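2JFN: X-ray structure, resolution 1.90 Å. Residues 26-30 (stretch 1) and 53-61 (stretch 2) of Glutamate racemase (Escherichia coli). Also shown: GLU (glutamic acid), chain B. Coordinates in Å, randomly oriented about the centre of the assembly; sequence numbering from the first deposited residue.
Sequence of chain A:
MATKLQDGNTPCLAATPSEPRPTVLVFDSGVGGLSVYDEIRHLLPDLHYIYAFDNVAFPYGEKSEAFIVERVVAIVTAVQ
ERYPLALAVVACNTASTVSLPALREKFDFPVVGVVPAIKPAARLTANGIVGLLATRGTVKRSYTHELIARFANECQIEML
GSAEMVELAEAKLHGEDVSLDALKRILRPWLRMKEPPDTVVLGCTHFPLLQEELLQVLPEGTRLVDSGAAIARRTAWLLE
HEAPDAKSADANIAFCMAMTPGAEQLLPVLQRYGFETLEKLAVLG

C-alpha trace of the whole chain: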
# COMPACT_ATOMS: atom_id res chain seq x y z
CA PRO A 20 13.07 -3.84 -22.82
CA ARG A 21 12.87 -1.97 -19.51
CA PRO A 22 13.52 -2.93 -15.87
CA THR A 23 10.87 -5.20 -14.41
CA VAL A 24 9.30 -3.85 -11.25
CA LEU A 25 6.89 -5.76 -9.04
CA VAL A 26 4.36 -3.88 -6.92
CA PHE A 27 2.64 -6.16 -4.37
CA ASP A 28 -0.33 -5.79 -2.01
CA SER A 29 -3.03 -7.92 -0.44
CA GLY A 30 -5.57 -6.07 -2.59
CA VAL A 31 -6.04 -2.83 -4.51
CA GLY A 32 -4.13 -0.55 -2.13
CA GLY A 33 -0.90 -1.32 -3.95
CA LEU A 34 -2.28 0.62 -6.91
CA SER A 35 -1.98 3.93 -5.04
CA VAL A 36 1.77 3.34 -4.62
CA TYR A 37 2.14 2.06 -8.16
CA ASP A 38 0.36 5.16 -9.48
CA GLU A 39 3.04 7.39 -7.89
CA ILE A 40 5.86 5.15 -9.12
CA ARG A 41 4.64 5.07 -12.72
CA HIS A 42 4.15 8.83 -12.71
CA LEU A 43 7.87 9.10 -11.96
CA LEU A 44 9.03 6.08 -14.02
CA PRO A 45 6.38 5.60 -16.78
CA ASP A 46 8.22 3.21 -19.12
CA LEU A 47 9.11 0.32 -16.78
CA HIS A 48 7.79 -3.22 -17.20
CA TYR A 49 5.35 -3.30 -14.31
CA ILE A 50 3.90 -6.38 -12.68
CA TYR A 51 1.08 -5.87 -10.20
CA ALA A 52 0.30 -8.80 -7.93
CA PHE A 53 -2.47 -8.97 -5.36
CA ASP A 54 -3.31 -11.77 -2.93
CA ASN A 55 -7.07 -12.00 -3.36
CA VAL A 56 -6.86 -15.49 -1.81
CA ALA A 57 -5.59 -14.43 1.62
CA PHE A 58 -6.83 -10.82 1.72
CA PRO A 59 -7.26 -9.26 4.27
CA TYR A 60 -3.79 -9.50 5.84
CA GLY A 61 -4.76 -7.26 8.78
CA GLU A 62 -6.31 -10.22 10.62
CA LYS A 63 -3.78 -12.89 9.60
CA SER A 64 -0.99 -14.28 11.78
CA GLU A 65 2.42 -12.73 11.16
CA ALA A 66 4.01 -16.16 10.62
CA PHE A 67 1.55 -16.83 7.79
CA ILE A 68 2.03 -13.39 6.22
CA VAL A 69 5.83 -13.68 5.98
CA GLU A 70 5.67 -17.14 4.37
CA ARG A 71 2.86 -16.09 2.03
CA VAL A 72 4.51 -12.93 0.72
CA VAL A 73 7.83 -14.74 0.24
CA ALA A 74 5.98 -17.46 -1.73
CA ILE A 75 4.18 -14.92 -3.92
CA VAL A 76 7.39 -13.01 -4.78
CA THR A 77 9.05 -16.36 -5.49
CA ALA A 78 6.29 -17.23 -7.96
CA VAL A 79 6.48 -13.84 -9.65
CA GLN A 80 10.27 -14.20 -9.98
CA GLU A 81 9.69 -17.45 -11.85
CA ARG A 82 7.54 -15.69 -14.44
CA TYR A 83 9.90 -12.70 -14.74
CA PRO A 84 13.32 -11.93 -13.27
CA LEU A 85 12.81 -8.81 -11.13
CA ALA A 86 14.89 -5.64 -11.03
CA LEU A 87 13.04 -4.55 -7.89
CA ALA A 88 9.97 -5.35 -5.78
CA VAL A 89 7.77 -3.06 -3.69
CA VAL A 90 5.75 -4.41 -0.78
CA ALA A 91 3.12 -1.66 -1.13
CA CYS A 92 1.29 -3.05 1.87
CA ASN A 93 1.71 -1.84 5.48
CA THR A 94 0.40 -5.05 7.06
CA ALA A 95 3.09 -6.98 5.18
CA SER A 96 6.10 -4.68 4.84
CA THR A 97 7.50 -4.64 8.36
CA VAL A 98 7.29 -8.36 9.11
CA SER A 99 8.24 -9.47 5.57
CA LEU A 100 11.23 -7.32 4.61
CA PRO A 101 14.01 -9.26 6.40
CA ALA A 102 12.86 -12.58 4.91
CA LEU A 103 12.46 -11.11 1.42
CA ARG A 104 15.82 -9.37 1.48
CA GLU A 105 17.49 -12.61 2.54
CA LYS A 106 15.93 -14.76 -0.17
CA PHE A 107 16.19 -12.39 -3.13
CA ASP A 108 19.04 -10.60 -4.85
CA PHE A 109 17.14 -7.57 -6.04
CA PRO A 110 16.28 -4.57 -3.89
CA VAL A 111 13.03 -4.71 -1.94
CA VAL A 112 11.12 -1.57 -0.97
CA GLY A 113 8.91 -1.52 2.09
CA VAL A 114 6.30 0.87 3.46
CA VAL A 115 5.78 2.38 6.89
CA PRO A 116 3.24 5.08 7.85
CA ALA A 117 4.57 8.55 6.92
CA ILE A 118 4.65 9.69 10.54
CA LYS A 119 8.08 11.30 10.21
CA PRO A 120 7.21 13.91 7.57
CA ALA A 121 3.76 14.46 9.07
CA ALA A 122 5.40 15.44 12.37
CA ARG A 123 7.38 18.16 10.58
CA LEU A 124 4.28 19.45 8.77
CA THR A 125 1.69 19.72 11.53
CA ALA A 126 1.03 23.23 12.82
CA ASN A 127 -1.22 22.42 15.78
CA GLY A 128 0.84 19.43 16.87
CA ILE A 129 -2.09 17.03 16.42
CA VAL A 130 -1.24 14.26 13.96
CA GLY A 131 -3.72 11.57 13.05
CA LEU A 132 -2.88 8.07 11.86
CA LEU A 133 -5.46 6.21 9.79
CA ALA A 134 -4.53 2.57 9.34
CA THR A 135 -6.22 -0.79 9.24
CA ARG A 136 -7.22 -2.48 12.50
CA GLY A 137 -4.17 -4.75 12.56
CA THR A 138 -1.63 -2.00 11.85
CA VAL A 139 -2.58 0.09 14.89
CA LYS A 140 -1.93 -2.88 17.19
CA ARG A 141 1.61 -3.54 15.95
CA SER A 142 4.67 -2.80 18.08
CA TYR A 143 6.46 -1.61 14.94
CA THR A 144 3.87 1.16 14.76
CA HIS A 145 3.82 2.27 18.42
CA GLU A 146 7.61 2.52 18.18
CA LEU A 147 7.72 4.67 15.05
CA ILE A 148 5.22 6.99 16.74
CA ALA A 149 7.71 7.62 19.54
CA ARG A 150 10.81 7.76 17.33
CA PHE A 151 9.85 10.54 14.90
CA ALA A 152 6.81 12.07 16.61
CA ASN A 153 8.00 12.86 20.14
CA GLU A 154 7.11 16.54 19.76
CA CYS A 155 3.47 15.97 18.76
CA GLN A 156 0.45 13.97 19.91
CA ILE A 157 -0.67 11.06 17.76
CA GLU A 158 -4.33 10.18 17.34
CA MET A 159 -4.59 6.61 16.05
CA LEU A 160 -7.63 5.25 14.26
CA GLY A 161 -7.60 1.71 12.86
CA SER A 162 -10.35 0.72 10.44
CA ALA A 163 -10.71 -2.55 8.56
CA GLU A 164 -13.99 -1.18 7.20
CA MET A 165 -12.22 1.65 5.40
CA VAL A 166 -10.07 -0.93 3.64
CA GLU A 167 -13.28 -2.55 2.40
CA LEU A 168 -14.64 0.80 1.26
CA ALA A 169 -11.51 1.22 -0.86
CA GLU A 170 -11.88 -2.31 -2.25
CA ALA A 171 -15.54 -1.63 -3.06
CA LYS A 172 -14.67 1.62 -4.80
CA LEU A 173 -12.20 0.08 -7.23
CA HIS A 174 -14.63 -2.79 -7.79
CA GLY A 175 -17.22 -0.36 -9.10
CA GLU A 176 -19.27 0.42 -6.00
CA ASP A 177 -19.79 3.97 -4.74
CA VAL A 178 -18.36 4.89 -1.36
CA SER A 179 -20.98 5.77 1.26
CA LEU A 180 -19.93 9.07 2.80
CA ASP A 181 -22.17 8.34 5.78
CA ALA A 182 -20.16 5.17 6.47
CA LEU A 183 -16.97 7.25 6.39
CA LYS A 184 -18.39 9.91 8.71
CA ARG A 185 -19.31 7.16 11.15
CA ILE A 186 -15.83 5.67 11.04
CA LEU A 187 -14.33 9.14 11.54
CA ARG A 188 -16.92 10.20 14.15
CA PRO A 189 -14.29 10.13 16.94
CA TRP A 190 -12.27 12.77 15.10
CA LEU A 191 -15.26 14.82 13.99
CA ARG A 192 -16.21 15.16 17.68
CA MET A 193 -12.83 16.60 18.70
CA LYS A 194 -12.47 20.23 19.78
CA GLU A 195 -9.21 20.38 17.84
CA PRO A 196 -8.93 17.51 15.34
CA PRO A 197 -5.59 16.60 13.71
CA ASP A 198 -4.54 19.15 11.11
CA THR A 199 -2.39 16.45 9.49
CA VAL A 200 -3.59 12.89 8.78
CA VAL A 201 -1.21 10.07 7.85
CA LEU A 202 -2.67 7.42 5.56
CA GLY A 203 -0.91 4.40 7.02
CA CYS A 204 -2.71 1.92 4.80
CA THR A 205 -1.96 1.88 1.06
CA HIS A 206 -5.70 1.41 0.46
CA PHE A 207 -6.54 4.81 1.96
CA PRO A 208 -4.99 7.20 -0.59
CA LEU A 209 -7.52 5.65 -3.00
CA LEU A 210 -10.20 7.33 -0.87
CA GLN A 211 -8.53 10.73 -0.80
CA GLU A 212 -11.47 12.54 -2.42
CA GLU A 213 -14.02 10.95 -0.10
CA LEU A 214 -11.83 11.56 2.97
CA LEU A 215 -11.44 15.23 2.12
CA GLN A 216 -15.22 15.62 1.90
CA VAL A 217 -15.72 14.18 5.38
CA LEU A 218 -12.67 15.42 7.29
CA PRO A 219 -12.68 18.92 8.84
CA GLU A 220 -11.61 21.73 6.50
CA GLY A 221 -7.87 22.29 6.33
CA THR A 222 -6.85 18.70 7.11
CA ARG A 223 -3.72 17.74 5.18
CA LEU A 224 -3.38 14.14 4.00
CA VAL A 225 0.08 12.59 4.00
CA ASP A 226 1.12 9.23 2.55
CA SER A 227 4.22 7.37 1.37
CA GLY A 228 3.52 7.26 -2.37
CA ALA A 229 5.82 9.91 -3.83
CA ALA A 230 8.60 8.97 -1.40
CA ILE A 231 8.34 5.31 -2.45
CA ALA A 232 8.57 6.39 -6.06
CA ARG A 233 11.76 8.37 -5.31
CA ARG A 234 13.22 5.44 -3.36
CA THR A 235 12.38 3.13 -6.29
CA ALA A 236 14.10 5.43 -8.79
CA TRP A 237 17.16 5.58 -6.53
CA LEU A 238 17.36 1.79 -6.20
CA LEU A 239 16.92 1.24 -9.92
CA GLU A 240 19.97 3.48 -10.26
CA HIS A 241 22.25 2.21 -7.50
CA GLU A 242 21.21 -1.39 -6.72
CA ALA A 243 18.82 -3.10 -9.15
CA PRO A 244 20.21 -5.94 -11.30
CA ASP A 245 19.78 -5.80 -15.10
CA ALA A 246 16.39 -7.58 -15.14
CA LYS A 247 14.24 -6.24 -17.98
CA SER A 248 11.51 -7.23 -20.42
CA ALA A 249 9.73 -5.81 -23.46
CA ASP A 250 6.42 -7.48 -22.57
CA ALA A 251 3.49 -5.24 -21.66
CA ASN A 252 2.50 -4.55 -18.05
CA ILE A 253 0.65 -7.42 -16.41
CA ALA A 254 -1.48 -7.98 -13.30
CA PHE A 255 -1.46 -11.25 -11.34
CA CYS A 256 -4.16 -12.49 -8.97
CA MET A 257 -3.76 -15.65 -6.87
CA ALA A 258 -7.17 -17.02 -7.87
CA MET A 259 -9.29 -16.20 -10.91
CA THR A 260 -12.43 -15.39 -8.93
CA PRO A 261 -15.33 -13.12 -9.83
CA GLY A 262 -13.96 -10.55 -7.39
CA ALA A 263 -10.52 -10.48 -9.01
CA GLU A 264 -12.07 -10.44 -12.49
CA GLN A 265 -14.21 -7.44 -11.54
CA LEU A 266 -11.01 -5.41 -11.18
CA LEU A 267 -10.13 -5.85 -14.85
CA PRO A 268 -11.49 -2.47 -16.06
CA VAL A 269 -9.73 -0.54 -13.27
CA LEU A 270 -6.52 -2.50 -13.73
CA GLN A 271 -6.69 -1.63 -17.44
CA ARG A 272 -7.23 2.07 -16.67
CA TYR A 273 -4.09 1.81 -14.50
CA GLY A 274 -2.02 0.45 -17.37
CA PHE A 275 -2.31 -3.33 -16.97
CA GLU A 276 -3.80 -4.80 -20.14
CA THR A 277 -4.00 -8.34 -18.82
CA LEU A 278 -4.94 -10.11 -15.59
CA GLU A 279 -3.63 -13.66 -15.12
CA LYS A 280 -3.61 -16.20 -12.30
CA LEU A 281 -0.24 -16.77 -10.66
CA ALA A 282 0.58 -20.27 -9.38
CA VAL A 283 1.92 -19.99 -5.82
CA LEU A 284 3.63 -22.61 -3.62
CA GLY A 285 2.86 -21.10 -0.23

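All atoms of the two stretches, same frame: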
# COMPACT_ATOMS: atom_id res chain seq x y z
N VAL A 26 5.03 -4.65 -7.96
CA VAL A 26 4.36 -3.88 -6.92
C VAL A 26 3.35 -4.88 -6.34
O VAL A 26 2.47 -5.39 -7.07
CB VAL A 26 3.62 -2.65 -7.49
CG1 VAL A 26 2.92 -1.91 -6.35
CG2 VAL A 26 4.62 -1.71 -8.19
N PHE A 27 3.49 -5.19 -5.06
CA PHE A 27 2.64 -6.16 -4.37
C PHE A 27 1.79 -5.60 -3.24
O PHE A 27 2.21 -4.70 -2.52
CB PHE A 27 3.50 -7.29 -3.79
CG PHE A 27 2.75 -8.20 -2.85
CD1 PHE A 27 1.98 -9.25 -3.35
CD2 PHE A 27 2.75 -7.97 -1.48
CE1 PHE A 27 1.23 -10.06 -2.49
CE2 PHE A 27 2.00 -8.77 -0.61
CZ PHE A 27 1.24 -9.82 -1.12
N ASP A 28 0.59 -6.15 -3.09
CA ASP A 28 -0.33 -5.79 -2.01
C ASP A 28 -1.31 -6.93 -1.83
O ASP A 28 -1.41 -7.81 -2.69
CB ASP A 28 -1.13 -4.52 -2.33
CG ASP A 28 -2.03 -4.10 -1.17
OD1 ASP A 28 -3.17 -3.63 -1.41
OD2 ASP A 28 -1.61 -4.25 -0.01
N SER A 29 -2.03 -6.91 -0.72
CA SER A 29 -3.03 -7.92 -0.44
C SER A 29 -4.25 -7.67 -1.34
O SER A 29 -4.98 -8.60 -1.69
CB SER A 29 -3.45 -7.84 1.03
OG SER A 29 -3.94 -6.54 1.31
N GLY A 30 -4.45 -6.41 -1.73
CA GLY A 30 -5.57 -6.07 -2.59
C GLY A 30 -5.30 -4.94 -3.57
O GLY A 30 -4.30 -4.96 -4.28
N PHE A 53 -1.67 -9.13 -6.56
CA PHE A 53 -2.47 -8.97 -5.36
C PHE A 53 -2.97 -10.33 -4.87
O PHE A 53 -3.38 -11.19 -5.65
CB PHE A 53 -3.63 -7.97 -5.61
CG PHE A 53 -4.59 -8.37 -6.70
CD1 PHE A 53 -5.85 -8.86 -6.39
CD2 PHE A 53 -4.24 -8.22 -8.04
CE1 PHE A 53 -6.76 -9.19 -7.40
CE2 PHE A 53 -5.14 -8.55 -9.07
CZ PHE A 53 -6.41 -9.03 -8.74
N ASP A 54 -2.90 -10.52 -3.55
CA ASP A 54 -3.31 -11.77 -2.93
C ASP A 54 -4.79 -11.80 -2.58
O ASP A 54 -5.17 -11.70 -1.42
CB ASP A 54 -2.48 -12.00 -1.66
CG ASP A 54 -2.62 -13.42 -1.13
OD1 ASP A 54 -3.41 -14.20 -1.70
OD2 ASP A 54 -1.94 -13.74 -0.13
N ASN A 55 -5.64 -11.97 -3.60
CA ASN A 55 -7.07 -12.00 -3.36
C ASN A 55 -7.49 -13.26 -2.60
O ASN A 55 -8.59 -13.32 -2.07
CB ASN A 55 -7.84 -11.90 -4.69
CG ASN A 55 -7.56 -13.05 -5.63
OD1 ASN A 55 -6.40 -13.37 -5.93
ND2 ASN A 55 -8.62 -13.69 -6.12
N VAL A 56 -6.59 -14.24 -2.52
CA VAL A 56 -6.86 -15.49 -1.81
C VAL A 56 -6.76 -15.35 -0.28
O VAL A 56 -7.56 -15.92 0.46
CB VAL A 56 -5.88 -16.61 -2.27
CG1 VAL A 56 -5.93 -17.80 -1.30
CG2 VAL A 56 -6.26 -17.08 -3.67
N ALA A 57 -5.77 -14.58 0.19
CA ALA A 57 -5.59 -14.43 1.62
C ALA A 57 -5.97 -13.04 2.16
O ALA A 57 -5.85 -12.80 3.36
CB ALA A 57 -4.16 -14.77 2.00
N PHE A 58 -6.41 -12.15 1.28
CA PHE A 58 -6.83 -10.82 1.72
C PHE A 58 -8.03 -11.06 2.64
O PHE A 58 -8.87 -11.90 2.33
CB PHE A 58 -7.29 -9.97 0.53
CG PHE A 58 -7.93 -8.67 0.92
CD1 PHE A 58 -7.17 -7.53 1.14
CD2 PHE A 58 -9.31 -8.61 1.12
CE1 PHE A 58 -7.76 -6.34 1.55
CE2 PHE A 58 -9.91 -7.42 1.54
CZ PHE A 58 -9.14 -6.28 1.76
N PRO A 59 -8.14 -10.32 3.76
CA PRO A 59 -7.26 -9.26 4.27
C PRO A 59 -6.13 -9.78 5.16
O PRO A 59 -6.30 -10.74 5.92
CB PRO A 59 -8.21 -8.36 5.03
CG PRO A 59 -9.14 -9.35 5.66
CD PRO A 59 -9.41 -10.34 4.53
N TYR A 60 -4.97 -9.14 5.05
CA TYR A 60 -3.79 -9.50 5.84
C TYR A 60 -3.88 -8.96 7.28
O TYR A 60 -3.30 -9.53 8.21
CB TYR A 60 -2.52 -8.95 5.16
CG TYR A 60 -1.98 -9.78 4.01
CD1 TYR A 60 -2.75 -10.77 3.38
CD2 TYR A 60 -0.68 -9.57 3.54
CE1 TYR A 60 -2.24 -11.52 2.30
CE2 TYR A 60 -0.16 -10.30 2.48
CZ TYR A 60 -0.94 -11.28 1.86
OH TYR A 60 -0.41 -11.99 0.81
N GLY A 61 -4.62 -7.87 7.46
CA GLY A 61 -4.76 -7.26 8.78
C GLY A 61 -5.07 -8.22 9.91
O GLY A 61 -4.57 -8.07 11.02
N GLU B . -3.01 -2.33 1.53
CA GLU B . -3.27 -2.59 2.94
C GLU B . -2.03 -2.26 3.74
O GLU B . -1.30 -1.25 3.41
CB GLU B . -3.65 -4.07 3.13
CG GLU B . -4.89 -4.20 4.05
CD GLU B . -5.10 -5.64 4.50
OE1 GLU B . -5.57 -5.88 5.60
OE2 GLU B . -4.81 -6.58 3.74
OXT GLU B . -1.70 -2.97 4.75

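Residues 26-28 end a β-strand, and stretch 2 meets it in parallel at its first residue: Asp28 and Phe53 form a bridge with their CA atoms 5.1 Å apart. Beyond it, stretch 2 has no regular structure. One backbone hydrogen bond joins the stretches, from Asp54 N to Asp28 O (3.2 Å, N-H...O angle 151°). The same oxygen receives a CA-H...O contact from Phe53 CA at 3.1 Å, with 156° at the hydrogen. Proximity alone is not bonding here: Ser29 O lies 3.1 Å from Asp54 O, but both are acceptors.

Asp54 organises the turn that follows. Its OD1 accepts from Ala57 N (3.0 Å) and weakly from Val56 N (3.3 Å), while its OD2 accepts from Tyr60 OH at 2.5 Å. A carboxylate suits this position because its two oxygens can serve backbone and phenol at once. The latter bond fixes the tyrosine, whose OH lies at the edge of the Phe27 ring, 3.3 Å from Phe27 CZ; Phe27 CZ also packs 3.9 Å from Tyr60 CE2. Phe27 points sideways from its CA, yet its t rotamer brings the ring end to stretch 2.

Ser29, buried, covers the tyrosine ring: its CB sits 3.9 Å from the Tyr60 centroid, 13° off the normal, a CH-pi contact. Its small side chain, in rotamer p, also places OG 3.4 Å from Phe58 CD1, at that ring's edge. At Gly30, an ideal CB would lie a tight 3.4 Å from Phe58 CD1, so glycine's lack of a side chain relieves the packing.

The glutamate bridges both stretches. Its N donates to Asp28 OD2 (2.8 Å). Its OE2 accepts from Ser29 OG (2.6 Å) and from Tyr60 N (2.9 Å). Its OE1 accepts from Gly61 N (2.9 Å).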